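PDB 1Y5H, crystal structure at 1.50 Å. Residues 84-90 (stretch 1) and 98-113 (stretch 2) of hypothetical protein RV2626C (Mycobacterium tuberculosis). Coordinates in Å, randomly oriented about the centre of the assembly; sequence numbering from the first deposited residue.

Stretch 1 84-90: IYYVDAN
Stretch 2 98-113: NVMEEHQVRRVPVISE

Two parallel strands, Val87-Asp88 and Arg107-Ser112, pair in the register Val87 with Val110 and Asp88 with Ile111, CA atoms 5.1 and 5.0 Å apart. Backbone hydrogen bonds fix this: Val87 N donates to Pro109 O (3.1 Å), Ile111 N to Val87 O (2.9 Å), and Ala89 N, weakly, to Ile111 O (3.0 Å). Pro109 lacks an amide hydrogen but serves fully as acceptor. Both Val87 (-133/153) and Val110 (-111/129) are extended; stretch 1 turns after Asp88, at Ala89 (-58/-24), where Asn90 N donates a hydrogen bond to Asp88 OD2 (3.0 Å).

Apolar packing joins strand to helix. Val87 (m) and Val110 (t) share a face, CG2 to CG2 4.1 Å, while Val87 CG1 reaches Val99 CG2 (3.6 Å) on the helix that carries Val99; branched valines pack together, with Val87 and Val110 buried and Val99 partly exposed. Ile111 (m, m) lies on the Asp88 face, its CG1 3.7 Å from Tyr86 CG.

The aromatic contact centres on buried Tyr85 (p, chi2 86°), whose CA-to-CB bond points toward stretch 2. Its ring stacks, offset, on His103 (m), centroids 4.7 Å apart and planes at 29°; Tyr85 CE1 meets Val105 CG2 at 3.8 Å. After the helix, Gln104 (57/50) has positive phi.

A water bridges the Tyr85 hydroxyl and the Arg107 carbonyl: its O lies 2.6 Å from Tyr85 OH and donates to Arg107 O (2.9 Å).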

# COMPACT_ATOMS: atom_id res chain seq x y z
N ILE A 84 -7.37 -13.43 -8.13
CA ILE A 84 -6.63 -14.52 -8.75
C ILE A 84 -6.20 -14.21 -10.18
O ILE A 84 -7.00 -14.16 -11.11
CB ILE A 84 -7.42 -15.85 -8.72
CG1 ILE A 84 -6.53 -16.98 -9.27
CG2 ILE A 84 -8.70 -15.72 -9.52
CD1 ILE A 84 -7.11 -18.37 -9.11
N TYR A 85 -4.90 -13.98 -10.33
CA TYR A 85 -4.31 -13.72 -11.62
C TYR A 85 -2.94 -14.37 -11.57
O TYR A 85 -2.36 -14.51 -10.50
CB TYR A 85 -4.21 -12.21 -11.89
CG TYR A 85 -3.66 -11.39 -10.74
CD1 TYR A 85 -2.29 -11.21 -10.57
CD2 TYR A 85 -4.52 -10.79 -9.81
CE1 TYR A 85 -1.79 -10.46 -9.50
CE2 TYR A 85 -4.03 -10.05 -8.75
CZ TYR A 85 -2.67 -9.89 -8.60
OH TYR A 85 -2.19 -9.16 -7.53
N TYR A 86 -2.44 -14.77 -12.73
CA TYR A 86 -1.15 -15.42 -12.82
C TYR A 86 -0.80 -15.63 -14.27
O TYR A 86 -1.61 -15.37 -15.15
CB TYR A 86 -1.18 -16.78 -12.12
CG TYR A 86 -2.21 -17.77 -12.65
CD1 TYR A 86 -2.00 -18.49 -13.84
CD2 TYR A 86 -3.40 -17.99 -11.95
CE1 TYR A 86 -2.95 -19.41 -14.30
CE2 TYR A 86 -4.34 -18.91 -12.41
CZ TYR A 86 -4.12 -19.61 -13.58
OH TYR A 86 -5.06 -20.52 -13.99
N VAL A 87 0.43 -16.08 -14.51
CA VAL A 87 0.88 -16.39 -15.85
C VAL A 87 1.56 -17.74 -15.80
O VAL A 87 2.07 -18.16 -14.76
CB VAL A 87 1.89 -15.34 -16.41
CG1 VAL A 87 1.21 -13.99 -16.54
CG2 VAL A 87 3.11 -15.25 -15.50
N ASP A 88 1.53 -18.43 -16.94
CA ASP A 88 2.16 -19.74 -17.06
C ASP A 88 3.67 -19.51 -17.14
O ASP A 88 4.12 -18.45 -17.57
CB ASP A 88 1.66 -20.44 -18.32
CG ASP A 88 2.40 -21.72 -18.61
OD1 ASP A 88 2.34 -22.64 -17.76
OD2 ASP A 88 3.04 -21.81 -19.68
N ALA A 89 4.44 -20.51 -16.74
CA ALA A 89 5.89 -20.41 -16.77
C ALA A 89 6.44 -20.10 -18.16
O ALA A 89 7.53 -19.54 -18.30
CB ALA A 89 6.51 -21.69 -16.24
N ASN A 90 5.68 -20.44 -19.19
CA ASN A 90 6.11 -20.20 -20.57
C ASN A 90 5.55 -18.90 -21.16
O ASN A 90 5.74 -18.63 -22.35
CB ASN A 90 5.69 -21.37 -21.46
CG ASN A 90 6.54 -22.60 -21.25
OD1 ASN A 90 6.17 -23.71 -21.65
ND2 ASN A 90 7.70 -22.42 -20.63
N ASN A 98 0.32 -7.80 -20.05
CA ASN A 98 -1.13 -7.79 -20.22
C ASN A 98 -1.81 -8.02 -18.87
O ASN A 98 -2.77 -7.34 -18.52
CB ASN A 98 -1.59 -8.87 -21.20
CG ASN A 98 -1.22 -8.55 -22.64
OD1 ASN A 98 -1.13 -7.38 -23.02
ND2 ASN A 98 -1.04 -9.59 -23.45
N VAL A 99 -1.31 -9.00 -18.12
CA VAL A 99 -1.88 -9.31 -16.81
C VAL A 99 -1.70 -8.14 -15.85
O VAL A 99 -2.64 -7.73 -15.16
CB VAL A 99 -1.23 -10.57 -16.21
CG1 VAL A 99 -1.72 -10.78 -14.78
CG2 VAL A 99 -1.58 -11.78 -17.07
N MSE A 100 -0.49 -7.59 -15.81
CA MSE A 100 -0.20 -6.46 -14.94
C MSE A 100 -1.09 -5.27 -15.25
O MSE A 100 -1.55 -4.58 -14.34
CB MSE A 100 1.27 -6.06 -15.06
CG MSE A 100 2.22 -7.00 -14.35
SE MSE A 100 4.07 -6.53 -14.63
CE MSE A 100 4.88 -8.17 -13.99
N GLU A 101 -1.32 -5.03 -16.53
CA GLU A 101 -2.16 -3.90 -16.95
C GLU A 101 -3.61 -4.08 -16.52
O GLU A 101 -4.19 -3.20 -15.90
CB GLU A 101 -2.08 -3.74 -18.47
N GLU A 102 -4.18 -5.23 -16.87
CA GLU A 102 -5.57 -5.52 -16.54
C GLU A 102 -5.88 -5.46 -15.05
O GLU A 102 -6.89 -4.88 -14.65
CB GLU A 102 -5.94 -6.89 -17.10
N HIS A 103 -5.01 -6.05 -14.23
CA HIS A 103 -5.22 -6.07 -12.79
C HIS A 103 -4.58 -4.91 -12.03
O HIS A 103 -4.75 -4.79 -10.82
CB HIS A 103 -4.72 -7.41 -12.24
CG HIS A 103 -5.48 -8.59 -12.75
ND1 HIS A 103 -6.68 -8.99 -12.21
CD2 HIS A 103 -5.23 -9.42 -13.79
CE1 HIS A 103 -7.14 -10.02 -12.89
NE2 HIS A 103 -6.28 -10.31 -13.86
N GLN A 104 -3.84 -4.06 -12.74
CA GLN A 104 -3.19 -2.91 -12.13
C GLN A 104 -2.24 -3.29 -10.99
O GLN A 104 -2.31 -2.72 -9.90
CB GLN A 104 -4.24 -1.92 -11.61
CG GLN A 104 -4.97 -1.17 -12.71
CD GLN A 104 -4.07 -0.16 -13.41
OE1 GLN A 104 -3.68 0.85 -12.83
NE2 GLN A 104 -3.73 -0.45 -14.66
N VAL A 105 -1.35 -4.24 -11.26
CA VAL A 105 -0.39 -4.70 -10.27
C VAL A 105 1.04 -4.67 -10.79
O VAL A 105 1.28 -4.65 -12.00
CB VAL A 105 -0.72 -6.14 -9.80
CG1 VAL A 105 -1.99 -6.13 -8.96
CG2 VAL A 105 -0.89 -7.05 -11.00
N ARG A 106 1.99 -4.69 -9.86
CA ARG A 106 3.40 -4.64 -10.22
C ARG A 106 4.10 -5.99 -10.19
O ARG A 106 5.26 -6.10 -10.58
N ARG A 107 3.41 -7.01 -9.71
CA ARG A 107 3.99 -8.34 -9.67
C ARG A 107 2.92 -9.39 -9.88
O ARG A 107 1.76 -9.21 -9.50
CB ARG A 107 4.74 -8.59 -8.36
CG ARG A 107 3.90 -8.62 -7.11
CD ARG A 107 4.79 -8.93 -5.91
NE ARG A 107 5.83 -7.93 -5.76
CZ ARG A 107 7.04 -8.16 -5.24
NH1 ARG A 107 7.37 -9.38 -4.83
NH2 ARG A 107 7.92 -7.18 -5.16
N VAL A 108 3.32 -10.50 -10.50
CA VAL A 108 2.39 -11.58 -10.82
C VAL A 108 2.99 -12.94 -10.49
O VAL A 108 4.18 -13.16 -10.66
CB VAL A 108 2.06 -11.53 -12.33
CG1 VAL A 108 1.21 -12.72 -12.72
CG2 VAL A 108 1.35 -10.23 -12.65
N PRO A 109 2.15 -13.87 -10.01
CA PRO A 109 2.62 -15.22 -9.67
C PRO A 109 2.83 -16.01 -10.96
O PRO A 109 2.13 -15.81 -11.95
CB PRO A 109 1.47 -15.81 -8.85
CG PRO A 109 0.62 -14.64 -8.46
CD PRO A 109 0.75 -13.68 -9.61
N VAL A 110 3.80 -16.92 -10.94
CA VAL A 110 4.07 -17.77 -12.09
C VAL A 110 3.67 -19.19 -11.69
O VAL A 110 4.08 -19.68 -10.63
CB VAL A 110 5.55 -17.71 -12.49
CG1 VAL A 110 5.80 -18.58 -13.71
CG2 VAL A 110 5.95 -16.28 -12.77
N ILE A 111 2.87 -19.83 -12.53
CA ILE A 111 2.38 -21.17 -12.27
C ILE A 111 2.89 -22.21 -13.26
O ILE A 111 3.11 -21.91 -14.44
CB ILE A 111 0.82 -21.20 -12.31
CG1 ILE A 111 0.25 -20.23 -11.27
CG2 ILE A 111 0.31 -22.61 -12.07
CD1 ILE A 111 0.63 -20.56 -9.85
N SER A 112 3.09 -23.42 -12.77
CA SER A 112 3.56 -24.53 -13.59
C SER A 112 2.97 -25.78 -12.96
O SER A 112 3.29 -26.13 -11.83
CB SER A 112 5.08 -24.61 -13.58
OG SER A 112 5.54 -25.61 -14.48
N GLU A 113 2.08 -26.44 -13.70
CA GLU A 113 1.43 -27.65 -13.21
C GLU A 113 0.56 -27.34 -11.99
O GLU A 113 0.50 -28.12 -11.04
CB GLU A 113 2.48 -28.71 -12.85
O HOH W 1 0.28 -8.44 -7.07
O HOH W 2 4.20 -24.82 -17.45